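Local coordinates for protein YCAC GENE product (Escherichia coli, PDB 1YAC) that acts as an octameric hydrolase of the isochorismatase-like family, with a substrate that the structure alone does not reveal, at the interface of chains A and B. Coordinates in Å, arbitrary orientation; residue numbers count along the deposited sequence, not the author numbering. Chains: chain A/B, YCAC GENE product.

The interface of chains A and B. Residues chain A 86-88; chain B 174-177.
A:Gly86 and A:Ile88 clasp B:Trp176 and B:Arg174 through two main-chain hydrogen bonds that flank an antiparallel bridge pairing A:Asn87 with B:Asp175. The amide N of B:Trp176 reaches A:Gly86 O at 2.9 Å, from above the carbonyl plane rather than on a lone pair. A:Ile88 N donates to B:Arg174 O at 3.0 Å, almost straight at the hydrogen (177°).

On one face of this bridge the B:Asp175 carboxylate lies against A:Gly86, its CG 3.9 Å from the glycine CA, where no side chain stands in the way. With CG anti to the backbone N (chi1 -158°), this carboxylate turns back toward B:Arg177 of its own chain. The guanidinium grips it side-on, nearly in its own plane: NE meets OD1 at 3.0 Å in a salt bridge, and NH2 meets the syn lone pair of OD2. B:Arg177 N adds a bond of 2.9 Å to the anti lone pair of OD1; three donors thus hold the carboxylate's rotation, and the guanidinium probably offsets its charge. The bend at chi3 folds the arginine back into this grip, with NE 3.7 Å from A:Gly86 CA.

Across the interface, the A:Asn87 amide is turned 63° from the carboxylate plane. Its ND2 stands 3.2 Å from B:Asp175 OD2, a polar approach short of a clear hydrogen bond. Replacing B:Asp175 with an alanine would probably leave the B:Arg177 guanidinium without its carboxylate mate and free to turn, and open a gap against A:Gly86.

On the opposite face of the bridge, A:Ile88 and B:Trp176 cross at about a right angle, the isoleucine CG1 branch 4.0 Å from indole CD1, leaving one face polar and the other apolar.

In the three-layer alpha-beta-alpha sandwich, the chain A segment is loop between strand 81-84 and the 3-10 helix 90-92; on chain B, B:Arg174 and B:Asp175 form the short link after helix 165-173, and B:Trp176 and B:Arg177 open the 3-10 helix 176-178, joining two subunits of the octamer.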
loop_
_atom_site.group_PDB
_atom_site.type_symbol
_atom_site.label_atom_id
_atom_site.label_comp_id
_atom_site.label_asym_id
_atom_site.label_seq_id
_atom_site.Cartn_x
_atom_site.Cartn_y
_atom_site.Cartn_z
ATOM N N GLY A 86 14.918 -3.209 -35.621
ATOM C CA GLY A 86 13.479 -3.008 -35.725
ATOM C C GLY A 86 12.543 -3.994 -35.055
ATOM O O GLY A 86 11.511 -3.580 -34.521
ATOM N N ASN A 87 12.878 -5.280 -35.083
ATOM C CA ASN A 87 12.030 -6.299 -34.470
ATOM C C ASN A 87 11.825 -6.114 -32.975
ATOM O O ASN A 87 12.783 -6.136 -32.203
ATOM C CB ASN A 87 12.580 -7.693 -34.742
ATOM C CG ASN A 87 12.211 -8.198 -36.126
ATOM O OD1 ASN A 87 13.067 -8.690 -36.868
ATOM N ND2 ASN A 87 10.930 -8.058 -36.491
ATOM N N ILE A 88 10.572 -5.963 -32.579
ATOM C CA ILE A 88 10.222 -5.758 -31.175
ATOM C C ILE A 88 10.375 -7.072 -30.415
ATOM O O ILE A 88 10.980 -7.109 -29.346
ATOM C CB ILE A 88 8.805 -5.145 -31.050
ATOM C CG1 ILE A 88 8.816 -3.724 -31.637
ATOM C CG2 ILE A 88 8.368 -5.124 -29.598
ATOM C CD1 ILE A 88 7.476 -2.996 -31.604
ATOM N N ARG B 174 4.934 -5.027 -34.463
ATOM C CA ARG B 174 5.977 -6.018 -34.785
ATOM C C ARG B 174 7.374 -5.488 -35.067
ATOM O O ARG B 174 8.356 -6.013 -34.528
ATOM C CB ARG B 174 5.572 -6.868 -35.998
ATOM C CG ARG B 174 4.288 -7.637 -35.864
ATOM C CD ARG B 174 4.375 -8.703 -34.795
ATOM N NE ARG B 174 3.125 -9.453 -34.750
ATOM C CZ ARG B 174 2.815 -10.428 -35.597
ATOM N NH1 ARG B 174 3.678 -10.780 -36.544
ATOM N NH2 ARG B 174 1.622 -11.012 -35.535
ATOM N N ASP B 175 7.476 -4.435 -35.882
ATOM C CA ASP B 175 8.751 -3.855 -36.308
ATOM C C ASP B 175 8.719 -2.342 -36.395
ATOM O O ASP B 175 7.928 -1.771 -37.131
ATOM C CB ASP B 175 9.120 -4.418 -37.688
ATOM C CG ASP B 175 10.630 -4.319 -37.985
ATOM O OD1 ASP B 175 11.224 -3.223 -37.928
ATOM O OD2 ASP B 175 11.233 -5.387 -38.240
ATOM N N TRP B 176 9.655 -1.713 -35.696
ATOM C CA TRP B 176 9.778 -0.257 -35.676
ATOM C C TRP B 176 9.880 0.300 -37.089
ATOM O O TRP B 176 9.187 1.261 -37.443
ATOM C CB TRP B 176 11.027 0.157 -34.899
ATOM C CG TRP B 176 10.854 0.273 -33.433
ATOM C CD1 TRP B 176 11.217 -0.643 -32.486
ATOM C CD2 TRP B 176 10.333 1.405 -32.722
ATOM N NE1 TRP B 176 10.961 -0.146 -31.229
ATOM C CE2 TRP B 176 10.418 1.109 -31.345
ATOM C CE3 TRP B 176 9.809 2.645 -33.120
ATOM C CZ2 TRP B 176 9.995 2.011 -30.355
ATOM C CZ3 TRP B 176 9.391 3.542 -32.137
ATOM C CH2 TRP B 176 9.488 3.218 -30.771
ATOM N N ARG B 177 10.699 -0.356 -37.906
ATOM C CA ARG B 177 10.931 0.070 -39.282
ATOM C C ARG B 177 9.682 0.192 -40.153
ATOM O O ARG B 177 9.709 0.857 -41.191
ATOM C CB ARG B 177 11.979 -0.832 -39.931
ATOM C CG ARG B 177 13.334 -0.730 -39.244
ATOM C CD ARG B 177 14.306 -1.787 -39.711
ATOM N NE ARG B 177 13.864 -3.136 -39.361
ATOM C CZ ARG B 177 14.526 -4.242 -39.690
ATOM N NH1 ARG B 177 15.659 -4.153 -40.377
ATOM N NH2 ARG B 177 14.066 -5.435 -39.326
#